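Local coordinates for spermidine N(1)-acetyltransferase (Thermoplasma acidophilum, PDB 3K9U), which transfers an acetyl group from acetyl-CoA to polyamines such as spermidine, helping to protect the cell against polyamine toxicity, at residues S2-L16 / F65-F77. Numbering follows the deposited sequence.
Sequences SIEIRKLSIEDLETL and FLGAFADSTLIGF
R6 lays its guanidinium over the ring of F69 where strand 3-7, the first of the GNAT fold, runs antiparallel to strand 65-70 at the border of the central sheet. Pairs of N-H to O bonds join E4 with F69 and R6 with G67, and L8 N reaches F65 O to continue the ladder. At the opposite end D71 N donates to S2 O, while S2 N meets D71 OD1 at 3.0 Å from above the carboxylate plane.

Outward from CB, R6 CG sits between the backbone N and the carbonyl carbon (chi1 56°), on the same face of the sheet as F69, and passes F69 CE1 at 3.9 Å. From there the chain runs extended to NE, above CE1 and CZ. The guanidinium then lies flat on the ring, planes 20° apart, with R6 CZ 3.7 Å from the centroid of F69: a stacked cation-pi pair. NH1 leans toward CE2 and CD2, NH2 toward CD1.

L74 CD1 covers the opposite face of that ring, and D12 OD1 comes to its edge, 3.4 Å from F69 CE2. The other oxygen of D12, OD2, takes the N-H of S9, which ties the carboxylate to the turn leading into helix 13-27.

L8 CD2 lies beside G67 CA and L74 CD1, and L8 CD1 makes a CH-pi contact over the face of F65. L16, from helix 13-27, packs its CD1 3.8 Å from L74 CD2. On the other face of the sheet, the side where helix 103-118 packs, I5 CD1 rests 3.6 Å from A68 CB.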
ATOM      1  N   SER A   2       7.210  -9.401  12.594  1.00 38.42           N
ATOM      2  CA  SER A   2       8.079 -10.554  12.329  1.00 37.20           C
ATOM      3  C   SER A   2       7.506 -11.480  11.241  1.00 35.70           C
ATOM      4  O   SER A   2       6.381 -11.973  11.365  1.00 35.72           O
ATOM      5  CB  SER A   2       8.255 -11.355  13.612  1.00 37.43           C
ATOM      6  OG  SER A   2       8.879 -12.591  13.333  1.00 39.19           O
ATOM      7  N   ILE A   3       8.285 -11.727  10.191  1.00 33.24           N
ATOM      8  CA  ILE A   3       7.805 -12.479   9.053  1.00 31.63           C
ATOM      9  C   ILE A   3       8.388 -13.881   9.014  1.00 30.32           C
ATOM     10  O   ILE A   3       9.605 -14.035   9.001  1.00 29.20           O
ATOM     11  CB  ILE A   3       8.138 -11.751   7.750  1.00 31.99           C
ATOM     12  CG1 ILE A   3       7.186 -10.561   7.574  1.00 33.31           C
ATOM     13  CG2 ILE A   3       8.032 -12.702   6.567  1.00 29.87           C
ATOM     14  CD1 ILE A   3       7.651  -9.323   8.312  1.00 36.46           C
ATOM     15  N   GLU A   4       7.518 -14.895   9.021  1.00 29.06           N
ATOM     16  CA  GLU A   4       7.947 -16.291   8.820  1.00 28.42           C
ATOM     17  C   GLU A   4       7.391 -16.801   7.500  1.00 26.92           C
ATOM     18  O   GLU A   4       6.254 -16.480   7.139  1.00 24.83           O
ATOM     19  CB  GLU A   4       7.478 -17.204   9.959  1.00 29.03           C
ATOM     20  CG  GLU A   4       7.984 -16.855  11.384  1.00 32.18           C
ATOM     21  CD  GLU A   4       9.408 -17.377  11.727  1.00 38.11           C
ATOM     22  OE1 GLU A   4       9.848 -18.420  11.177  1.00 42.27           O
ATOM     23  OE2 GLU A   4      10.087 -16.745  12.577  1.00 39.64           O
ATOM     24  N   ILE A   5       8.200 -17.580   6.783  1.00 26.52           N
ATOM     25  CA  ILE A   5       7.790 -18.210   5.527  1.00 26.86           C
ATOM     26  C   ILE A   5       7.761 -19.733   5.712  1.00 26.80           C
ATOM     27  O   ILE A   5       8.710 -20.295   6.206  1.00 27.85           O
ATOM     28  CB  ILE A   5       8.776 -17.894   4.375  1.00 27.03           C
ATOM     29  CG1 ILE A   5       8.902 -16.380   4.154  1.00 28.34           C
ATOM     30  CG2 ILE A   5       8.341 -18.613   3.069  1.00 26.41           C
ATOM     31  CD1 ILE A   5       7.566 -15.647   3.852  1.00 27.81           C
ATOM     32  N   ARG A   6       6.680 -20.395   5.323  1.00 26.18           N
ATOM     33  CA  ARG A   6       6.607 -21.844   5.431  1.00 26.17           C
ATOM     34  C   ARG A   6       5.522 -22.420   4.563  1.00 25.97           C
ATOM     35  O   ARG A   6       4.624 -21.708   4.118  1.00 24.90           O
ATOM     36  CB  ARG A   6       6.368 -22.285   6.879  1.00 26.94           C
ATOM     37  CG  ARG A   6       5.141 -21.695   7.539  1.00 27.85           C
ATOM     38  CD  ARG A   6       4.761 -22.486   8.828  1.00 30.73           C
ATOM     39  NE  ARG A   6       3.475 -21.987   9.336  1.00 31.65           N
ATOM     40  CZ  ARG A   6       3.328 -20.879  10.060  1.00 30.73           C
ATOM     41  NH1 ARG A   6       2.110 -20.487  10.435  1.00 30.64           N
ATOM     42  NH2 ARG A   6       4.391 -20.161  10.411  1.00 30.14           N
ATOM     43  N   LYS A   7       5.604 -23.731   4.346  1.00 26.73           N
ATOM     44  CA  LYS A   7       4.606 -24.445   3.558  1.00 26.46           C
ATOM     45  C   LYS A   7       3.206 -24.220   4.117  1.00 26.33           C
ATOM     46  O   LYS A   7       2.991 -24.178   5.338  1.00 24.89           O
ATOM     47  CB  LYS A   7       4.938 -25.933   3.494  1.00 27.07           C
ATOM     48  CG  LYS A   7       6.216 -26.239   2.659  1.00 28.39           C
ATOM     49  CD  LYS A   7       6.498 -27.735   2.524  1.00 30.29           C
ATOM     50  CE  LYS A   7       7.735 -27.957   1.623  1.00 35.92           C
ATOM     51  NZ  LYS A   7       7.711 -29.202   0.766  1.00 36.92           N
ATOM     52  N   LEU A   8       2.263 -24.004   3.209  1.00 26.52           N
ATOM     53  CA  LEU A   8       0.871 -23.836   3.593  1.00 27.15           C
ATOM     54  C   LEU A   8       0.299 -25.179   3.986  1.00 27.76           C
ATOM     55  O   LEU A   8       0.787 -26.219   3.542  1.00 29.44           O
ATOM     56  CB  LEU A   8       0.077 -23.238   2.448  1.00 26.95           C
ATOM     57  CG  LEU A   8       0.495 -21.791   2.199  1.00 27.89           C
ATOM     58  CD1 LEU A   8       0.141 -21.370   0.780  1.00 29.25           C
ATOM     59  CD2 LEU A   8      -0.140 -20.902   3.240  1.00 24.05           C
ATOM     60  N   SER A   9      -0.718 -25.157   4.835  1.00 27.35           N
ATOM     61  CA  SER A   9      -1.356 -26.370   5.281  1.00 28.02           C
ATOM     62  C   SER A   9      -2.842 -26.084   5.301  1.00 27.14           C
ATOM     63  O   SER A   9      -3.256 -24.929   5.066  1.00 24.89           O
ATOM     64  CB  SER A   9      -0.843 -26.794   6.671  1.00 28.38           C
ATOM     65  OG  SER A   9      -1.459 -26.021   7.687  1.00 31.39           O
ATOM     66  N   ILE A  10      -3.644 -27.119   5.562  1.00 25.82           N
ATOM     67  CA  ILE A  10      -5.086 -26.974   5.348  1.00 26.41           C
ATOM     68  C   ILE A  10      -5.719 -25.973   6.342  1.00 26.47           C
ATOM     69  O   ILE A  10      -6.746 -25.364   6.047  1.00 27.30           O
ATOM     70  CB  ILE A  10      -5.857 -28.338   5.335  1.00 27.31           C
ATOM     71  CG1 ILE A  10      -6.291 -28.763   6.730  1.00 25.12           C
ATOM     72  CG2 ILE A  10      -5.045 -29.460   4.647  1.00 27.80           C
ATOM     73  CD1 ILE A  10      -6.994 -30.104   6.700  1.00 29.29           C
ATOM     74  N   GLU A  11      -5.108 -25.788   7.502  1.00 26.20           N
ATOM     75  CA  GLU A  11      -5.586 -24.767   8.452  1.00 26.87           C
ATOM     76  C   GLU A  11      -5.426 -23.338   7.912  1.00 26.08           C
ATOM     77  O   GLU A  11      -6.064 -22.420   8.408  1.00 26.20           O
ATOM     78  CB  GLU A  11      -4.911 -24.893   9.824  1.00 27.28           C
ATOM     79  CG  GLU A  11      -3.469 -25.322   9.772  1.00 31.82           C
ATOM     80  CD  GLU A  11      -2.685 -24.990  11.023  1.00 38.08           C
ATOM     81  OE1 GLU A  11      -3.216 -25.152  12.153  1.00 40.40           O
ATOM     82  OE2 GLU A  11      -1.512 -24.580  10.860  1.00 41.64           O
ATOM     83  N   ASP A  12      -4.608 -23.159   6.879  1.00 25.34           N
ATOM     84  CA  ASP A  12      -4.456 -21.852   6.254  1.00 25.44           C
ATOM     85  C   ASP A  12      -5.567 -21.545   5.247  1.00 25.72           C
ATOM     86  O   ASP A  12      -5.575 -20.475   4.657  1.00 27.10           O
ATOM     87  CB  ASP A  12      -3.081 -21.738   5.581  1.00 24.74           C
ATOM     88  CG  ASP A  12      -1.938 -21.906   6.567  1.00 25.02           C
ATOM     89  OD1 ASP A  12      -1.965 -21.250   7.636  1.00 24.53           O
ATOM     90  OD2 ASP A  12      -1.009 -22.699   6.289  1.00 26.66           O
ATOM     91  N   LEU A  13      -6.515 -22.450   5.064  1.00 25.63           N
ATOM     92  CA  LEU A  13      -7.435 -22.353   3.930  1.00 26.27           C
ATOM     93  C   LEU A  13      -8.280 -21.078   3.881  1.00 26.48           C
ATOM     94  O   LEU A  13      -8.332 -20.381   2.847  1.00 26.08           O
ATOM     95  CB  LEU A  13      -8.369 -23.571   3.899  1.00 26.75           C
ATOM     96  CG  LEU A  13      -9.427 -23.538   2.795  1.00 26.59           C
ATOM     97  CD1 LEU A  13      -8.786 -23.800   1.448  1.00 26.09           C
ATOM     98  CD2 LEU A  13     -10.490 -24.553   3.109  1.00 25.42           C
ATOM     99  N   GLU A  14      -8.964 -20.786   4.976  1.00 26.42           N
ATOM    100  CA  GLU A  14      -9.930 -19.694   4.977  1.00 27.81           C
ATOM    101  C   GLU A  14      -9.216 -18.338   4.859  1.00 26.77           C
ATOM    102  O   GLU A  14      -9.704 -17.430   4.179  1.00 26.52           O
ATOM    103  CB  GLU A  14     -10.823 -19.753   6.231  1.00 28.52           C
ATOM    104  CG  GLU A  14     -11.715 -21.064   6.341  1.00 34.43           C
ATOM    105  CD  GLU A  14     -10.952 -22.338   6.804  1.00 40.08           C
ATOM    106  OE1 GLU A  14      -9.707 -22.300   6.984  1.00 42.28           O
ATOM    107  OE2 GLU A  14     -11.607 -23.392   6.988  1.00 43.96           O
ATOM    108  N   THR A  15      -8.062 -18.204   5.509  1.00 25.77           N
ATOM    109  CA  THR A  15      -7.346 -16.934   5.491  1.00 25.95           C
ATOM    110  C   THR A  15      -6.707 -16.742   4.100  1.00 25.16           C
ATOM    111  O   THR A  15      -6.689 -15.630   3.553  1.00 24.08           O
ATOM    112  CB  THR A  15      -6.354 -16.798   6.688  1.00 26.29           C
ATOM    113  OG1 THR A  15      -5.378 -17.835   6.632  1.00 31.01           O
ATOM    114  CG2 THR A  15      -7.080 -16.924   8.032  1.00 25.02           C
ATOM    115  N   LEU A  16      -6.272 -17.840   3.489  1.00 24.95           N
ATOM    116  CA  LEU A  16      -5.749 -17.797   2.111  1.00 24.45           C
ATOM    117  C   LEU A  16      -6.773 -17.241   1.091  1.00 23.18           C
ATOM    118  O   LEU A  16      -6.435 -16.377   0.257  1.00 21.97           O
ATOM    119  CB  LEU A  16      -5.231 -19.167   1.703  1.00 24.98           C
ATOM    120  CG  LEU A  16      -4.459 -19.280   0.375  1.00 28.48           C
ATOM    121  CD1 LEU A  16      -3.117 -18.622   0.451  1.00 32.35           C
ATOM    122  CD2 LEU A  16      -4.272 -20.744   0.038  1.00 30.35           C
ATOM    123  N   PHE A  65       4.474 -24.132  -2.473  1.00 21.87           N
ATOM    124  CA  PHE A  65       3.288 -23.349  -2.154  1.00 21.43           C
ATOM    125  C   PHE A  65       3.492 -22.851  -0.724  1.00 20.62           C
ATOM    126  O   PHE A  65       3.268 -23.577   0.257  1.00 18.81           O
ATOM    127  CB  PHE A  65       2.045 -24.238  -2.343  1.00 21.96           C
ATOM    128  CG  PHE A  65       0.724 -23.499  -2.533  1.00 23.17           C
ATOM    129  CD1 PHE A  65       0.653 -22.173  -2.927  1.00 26.73           C
ATOM    130  CD2 PHE A  65      -0.461 -24.197  -2.382  1.00 25.04           C
ATOM    131  CE1 PHE A  65      -0.585 -21.552  -3.105  1.00 30.66           C
ATOM    132  CE2 PHE A  65      -1.700 -23.595  -2.576  1.00 27.07           C
ATOM    133  CZ  PHE A  65      -1.770 -22.273  -2.928  1.00 28.31           C
ATOM    134  N   LEU A  66       3.955 -21.601  -0.629  1.00 20.54           N
ATOM    135  CA  LEU A  66       4.410 -21.024   0.639  1.00 20.18           C
ATOM    136  C   LEU A  66       3.562 -19.828   1.030  1.00 20.08           C
ATOM    137  O   LEU A  66       3.076 -19.109   0.172  1.00 19.60           O
ATOM    138  CB  LEU A  66       5.865 -20.565   0.519  1.00 20.37           C
ATOM    139  CG  LEU A  66       6.890 -21.470  -0.151  1.00 20.82           C
ATOM    140  CD1 LEU A  66       8.217 -20.769  -0.336  1.00 23.85           C
ATOM    141  CD2 LEU A  66       7.092 -22.743   0.665  1.00 23.73           C
ATOM    142  N   GLY A  67       3.416 -19.625   2.338  1.00 20.34           N
ATOM    143  CA  GLY A  67       2.745 -18.475   2.918  1.00 19.21           C
ATOM    144  C   GLY A  67       3.718 -17.573   3.664  1.00 20.45           C
ATOM    145  O   GLY A  67       4.736 -18.045   4.209  1.00 19.71           O
ATOM    146  N   ALA A  68       3.421 -16.266   3.646  1.00 20.01           N
ATOM    147  CA  ALA A  68       4.102 -15.295   4.478  1.00 20.10           C
ATOM    148  C   ALA A  68       3.216 -14.989   5.684  1.00 20.20           C
ATOM    149  O   ALA A  68       2.066 -14.559   5.534  1.00 21.37           O
ATOM    150  CB  ALA A  68       4.421 -13.999   3.668  1.00 18.53           C
ATOM    151  N   PHE A  69       3.752 -15.203   6.875  1.00 20.59           N
ATOM    152  CA  PHE A  69       3.017 -14.948   8.096  1.00 22.28           C
ATOM    153  C   PHE A  69       3.635 -13.761   8.852  1.00 23.76           C
ATOM    154  O   PHE A  69       4.815 -13.783   9.218  1.00 25.29           O
ATOM    155  CB  PHE A  69       3.005 -16.205   8.966  1.00 21.92           C
ATOM    156  CG  PHE A  69       2.281 -17.385   8.327  1.00 22.38           C
ATOM    157  CD1 PHE A  69       2.885 -18.138   7.321  1.00 20.75           C
ATOM    158  CD2 PHE A  69       1.006 -17.743   8.735  1.00 22.96           C
ATOM    159  CE1 PHE A  69       2.225 -19.236   6.751  1.00 21.20           C
ATOM    160  CE2 PHE A  69       0.340 -18.844   8.165  1.00 20.95           C
ATOM    161  CZ  PHE A  69       0.945 -19.582   7.175  1.00 18.84           C
ATOM    162  N   ALA A  70       2.834 -12.723   9.050  1.00 24.78           N
ATOM    163  CA  ALA A  70       3.241 -11.538   9.785  1.00 25.92           C
ATOM    164  C   ALA A  70       2.676 -11.684  11.192  1.00 27.30           C
ATOM    165  O   ALA A  70       1.455 -11.640  11.393  1.00 26.41           O
ATOM    166  CB  ALA A  70       2.700 -10.278   9.118  1.00 25.55           C
ATOM    167  N   ASP A  71       3.576 -11.924  12.146  1.00 29.14           N
ATOM    168  CA  ASP A  71       3.208 -12.195  13.526  1.00 30.26           C
ATOM    169  C   ASP A  71       2.093 -13.241  13.568  1.00 29.82           C
ATOM    170  O   ASP A  71       1.052 -13.034  14.201  1.00 30.47           O
ATOM    171  CB  ASP A  71       2.785 -10.882  14.233  1.00 31.65           C
ATOM    172  CG  ASP A  71       3.848  -9.756  14.088  1.00 35.25           C
ATOM    173  OD1 ASP A  71       5.017  -9.964  14.504  1.00 39.70           O
ATOM    174  OD2 ASP A  71       3.518  -8.666  13.548  1.00 38.50           O
ATOM    175  N   SER A  72       2.319 -14.355  12.868  1.00 28.75           N
ATOM    176  CA  SER A  72       1.423 -15.525  12.883  1.00 28.13           C
ATOM    177  C   SER A  72       0.124 -15.425  12.044  1.00 26.49           C
ATOM    178  O   SER A  72      -0.655 -16.372  11.997  1.00 25.49           O
ATOM    179  CB  SER A  72       1.064 -15.907  14.326  1.00 29.14           C
ATOM    180  OG  SER A  72      -0.201 -15.375  14.717  1.00 32.72           O
ATOM    181  N   THR A  73      -0.107 -14.288  11.388  1.00 24.93           N
ATOM    182  CA  THR A  73      -1.285 -14.102  10.542  1.00 23.36           C
ATOM    183  C   THR A  73      -0.809 -14.251   9.092  1.00 21.79           C
ATOM    184  O   THR A  73       0.147 -13.595   8.699  1.00 20.14           O
ATOM    185  CB  THR A  73      -1.909 -12.705  10.776  1.00 23.77           C
ATOM    186  OG1 THR A  73      -2.194 -12.539  12.180  1.00 24.09           O
ATOM    187  CG2 THR A  73      -3.186 -12.523   9.941  1.00 23.13           C
ATOM    188  N   LEU A  74      -1.462 -15.121   8.319  1.00 20.28           N
ATOM    189  CA  LEU A  74      -1.160 -15.285   6.889  1.00 20.29           C
ATOM    190  C   LEU A  74      -1.487 -13.992   6.130  1.00 19.54           C
ATOM    191  O   LEU A  74      -2.636 -13.568   6.123  1.00 19.70           O
ATOM    192  CB  LEU A  74      -1.943 -16.468   6.272  1.00 20.01           C
ATOM    193  CG  LEU A  74      -1.582 -16.763   4.801  1.00 22.65           C
ATOM    194  CD1 LEU A  74      -0.185 -17.400   4.683  1.00 24.28           C
ATOM    195  CD2 LEU A  74      -2.593 -17.670   4.142  1.00 24.75           C
ATOM    196  N   ILE A  75      -0.500 -13.362   5.488  1.00 18.02           N
ATOM    197  CA  ILE A  75      -0.801 -12.159   4.715  1.00 17.64           C
ATOM    198  C   ILE A  75      -0.368 -12.203   3.240  1.00 18.23           C
ATOM    199  O   ILE A  75      -0.434 -11.190   2.550  1.00 19.23           O
ATOM    200  CB  ILE A  75      -0.261 -10.894   5.381  1.00 16.80           C
ATOM    201  CG1 ILE A  75       1.251 -10.981   5.695  1.00 18.44           C
ATOM    202  CG2 ILE A  75      -1.070 -10.589   6.696  1.00 20.38           C
ATOM    203  CD1 ILE A  75       2.243 -10.971   4.456  1.00 14.16           C
ATOM    204  N   GLY A  76       0.115 -13.349   2.762  1.00 17.92           N
ATOM    205  CA  GLY A  76       0.564 -13.461   1.370  1.00 17.02           C
ATOM    206  C   GLY A  76       0.974 -14.885   1.065  1.00 17.35           C
ATOM    207  O   GLY A  76       1.121 -15.707   1.990  1.00 17.18           O
ATOM    208  N   PHE A  77       1.151 -15.200  -0.210  1.00 17.04           N
ATOM    209  CA  PHE A  77       1.606 -16.533  -0.585  1.00 17.76           C
ATOM    210  C   PHE A  77       2.246 -16.552  -1.950  1.00 17.44           C
ATOM    211  O   PHE A  77       2.092 -15.629  -2.696  1.00 17.80           O
ATOM    212  CB  PHE A  77       0.421 -17.504  -0.585  1.00 17.52           C
ATOM    213  CG  PHE A  77      -0.679 -17.116  -1.552  1.00 18.52           C
ATOM    214  CD1 PHE A  77      -1.697 -16.237  -1.165  1.00 19.28           C
ATOM    215  CD2 PHE A  77      -0.684 -17.588  -2.841  1.00 19.63           C
ATOM    216  CE1 PHE A  77      -2.709 -15.861  -2.056  1.00 19.12           C
ATOM    217  CE2 PHE A  77      -1.693 -17.216  -3.733  1.00 20.43           C
ATOM    218  CZ  PHE A  77      -2.712 -16.351  -3.331  1.00 17.69           C
TER
HETATM  219  O   HOH W   1       2.803 -26.474   0.835  1.00 25.94           O